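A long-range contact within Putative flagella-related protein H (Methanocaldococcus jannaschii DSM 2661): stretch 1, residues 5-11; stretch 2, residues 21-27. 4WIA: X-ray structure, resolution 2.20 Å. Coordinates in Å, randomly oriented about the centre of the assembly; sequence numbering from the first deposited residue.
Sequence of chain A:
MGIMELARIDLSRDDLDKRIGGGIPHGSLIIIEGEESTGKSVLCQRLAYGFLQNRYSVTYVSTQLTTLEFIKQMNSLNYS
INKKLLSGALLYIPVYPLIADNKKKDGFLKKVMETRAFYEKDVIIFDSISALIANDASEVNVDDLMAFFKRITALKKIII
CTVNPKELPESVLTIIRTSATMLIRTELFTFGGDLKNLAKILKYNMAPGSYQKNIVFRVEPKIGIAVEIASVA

Stretch 1 (5-11) ELARIDL
Stretch 2 (21-27) GGGIPHG

The two stretches form a short antiparallel β-ladder, held by three backbone hydrogen bonds and padded by small apolar contacts, that buries 455 Å² in total. Strand residues Leu6 and Ala7 (φ/ψ −113/121° and −88/130°) face Ile24 and Pro25 (−106/128° and −66/134°), while the end-to-end directions of the touching parts differ by 133°. The register pairs Glu5 with His26, Leu6 with Pro25, Ala7 with Ile24 and Arg8 with Gly23, at CA–CA distances of 5.3, 4.6, 5.1 and 4.9 Å.

Ala7 and Ile24 are the hydrogen-bonded pair: Ala7 N donates to Ile24 O at 2.8 Å, and Ile24 N returns a bond to Ala7 O at 2.9 Å. A third bond, from His26 N to Glu5 O (3.0 Å), extends the ladder past the non-hydrogen-bonded pair Leu6–Pro25. Pro25 has no amide hydrogen, which this position does not require; its CA also approaches Glu5 O, at 3.5 Å, in a CH···O contact beside the bond from His26 N.

Leu6 and Pro25 project from one face of the sheet, Ala7 and Ile24 from the other. Leu6 (χ1 −136°, χ2 64°) brings CD2 to 3.6 Å from Gly22 C. Ala7 CB lies over one face of the His26 ring, 4.2 Å from its centroid, in a CH–π contact; His26 has χ1 m and χ2 119°. Ile9 (χ1 p, χ2 133°) sets CG2 4.3 Å from CG1 of Ile24 (m, m).

Gly23 is nearly fully extended (168/−173°), and a CB there would clash with Ala7 O at 2.6 Å. Gly22 (126/−29°) has backbone angles that themselves call for glycine. Within the first stretch, Arg8 (m, t, 99°, −163°) forms a salt bridge from NH2 to OD2 of Asp10 (χ1 m) at about 2.9 Å, a charge interaction without a directed N–H; the position of Asp10 OD2 is less certain.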

# COMPACT_ATOMS: atom_id res chain seq x y z
N GLU A 5 -14.70 -8.89 -3.30
CA GLU A 5 -14.46 -10.29 -3.75
C GLU A 5 -13.19 -10.51 -4.61
O GLU A 5 -12.94 -11.64 -5.01
CB GLU A 5 -15.71 -10.87 -4.43
CG GLU A 5 -16.00 -10.46 -5.86
CD GLU A 5 -17.47 -10.69 -6.21
OE1 GLU A 5 -18.24 -9.70 -6.21
OE2 GLU A 5 -17.88 -11.86 -6.43
N LEU A 6 -12.36 -9.48 -4.82
CA LEU A 6 -11.06 -9.64 -5.51
C LEU A 6 -9.89 -9.40 -4.61
O LEU A 6 -9.73 -8.33 -4.06
CB LEU A 6 -10.97 -8.63 -6.68
CG LEU A 6 -10.42 -9.17 -7.99
CD1 LEU A 6 -11.38 -10.24 -8.50
CD2 LEU A 6 -10.28 -8.07 -9.06
N ALA A 7 -9.03 -10.38 -4.47
CA ALA A 7 -7.85 -10.18 -3.72
C ALA A 7 -6.74 -9.63 -4.64
O ALA A 7 -6.47 -10.19 -5.68
CB ALA A 7 -7.41 -11.48 -3.12
N ARG A 8 -6.10 -8.56 -4.19
CA ARG A 8 -5.10 -7.85 -4.98
C ARG A 8 -3.70 -8.35 -4.79
O ARG A 8 -3.28 -8.73 -3.70
CB ARG A 8 -5.21 -6.42 -4.66
CG ARG A 8 -6.60 -5.90 -5.04
CD ARG A 8 -6.51 -4.44 -5.37
NE ARG A 8 -6.46 -4.23 -6.83
CZ ARG A 8 -6.07 -3.10 -7.40
NH1 ARG A 8 -5.66 -2.08 -6.64
NH2 ARG A 8 -6.04 -2.99 -8.74
N ILE A 9 -3.02 -8.47 -5.90
CA ILE A 9 -1.67 -8.94 -5.95
C ILE A 9 -0.73 -7.89 -6.63
O ILE A 9 0.43 -8.20 -6.93
CB ILE A 9 -1.57 -10.26 -6.74
CG1 ILE A 9 -2.20 -10.11 -8.11
CG2 ILE A 9 -2.26 -11.38 -6.00
CD1 ILE A 9 -1.37 -10.65 -9.24
N ASP A 10 -1.21 -6.67 -6.77
CA ASP A 10 -0.53 -5.65 -7.54
C ASP A 10 0.86 -5.30 -7.06
O ASP A 10 1.04 -5.01 -5.93
CB ASP A 10 -1.30 -4.35 -7.42
CG ASP A 10 -2.75 -4.49 -7.67
OD1 ASP A 10 -3.33 -5.55 -7.54
OD2 ASP A 10 -3.33 -3.49 -7.99
N LEU A 11 1.79 -5.23 -7.99
CA LEU A 11 3.08 -4.63 -7.77
C LEU A 11 3.44 -3.62 -8.84
O LEU A 11 3.03 -3.74 -10.00
CB LEU A 11 4.14 -5.74 -7.78
CG LEU A 11 3.99 -6.87 -6.78
CD1 LEU A 11 5.12 -7.86 -6.96
CD2 LEU A 11 4.02 -6.36 -5.36
N GLY A 21 -6.82 -10.51 -14.80
CA GLY A 21 -8.15 -9.88 -14.89
C GLY A 21 -8.43 -8.96 -13.74
O GLY A 21 -9.57 -8.57 -13.57
N GLY A 22 -7.40 -8.57 -12.98
CA GLY A 22 -7.55 -7.59 -11.89
C GLY A 22 -7.04 -8.06 -10.55
O GLY A 22 -6.68 -7.24 -9.71
N GLY A 23 -7.09 -9.37 -10.31
CA GLY A 23 -6.76 -9.94 -9.03
C GLY A 23 -7.18 -11.39 -8.99
O GLY A 23 -7.62 -11.95 -10.00
N ILE A 24 -7.08 -12.01 -7.82
CA ILE A 24 -7.46 -13.37 -7.67
C ILE A 24 -8.80 -13.38 -6.92
O ILE A 24 -8.91 -12.72 -5.91
CB ILE A 24 -6.43 -14.11 -6.85
CG1 ILE A 24 -5.10 -14.22 -7.59
CG2 ILE A 24 -6.94 -15.52 -6.50
CD1 ILE A 24 -5.13 -15.11 -8.82
N PRO A 25 -9.82 -14.07 -7.46
CA PRO A 25 -11.09 -14.08 -6.73
C PRO A 25 -10.98 -14.80 -5.41
O PRO A 25 -10.38 -15.89 -5.30
CB PRO A 25 -12.06 -14.84 -7.66
CG PRO A 25 -11.43 -14.77 -9.01
CD PRO A 25 -9.93 -14.73 -8.77
N HIS A 26 -11.54 -14.18 -4.41
CA HIS A 26 -11.78 -14.86 -3.15
C HIS A 26 -12.48 -16.21 -3.38
O HIS A 26 -13.30 -16.33 -4.26
CB HIS A 26 -12.56 -13.94 -2.20
CG HIS A 26 -11.68 -12.92 -1.54
ND1 HIS A 26 -11.84 -11.56 -1.69
CD2 HIS A 26 -10.61 -13.07 -0.74
CE1 HIS A 26 -10.88 -10.92 -1.03
NE2 HIS A 26 -10.13 -11.82 -0.43
N GLY A 27 -12.14 -17.22 -2.56
CA GLY A 27 -12.68 -18.55 -2.72
C GLY A 27 -12.05 -19.34 -3.84
O GLY A 27 -12.58 -20.33 -4.24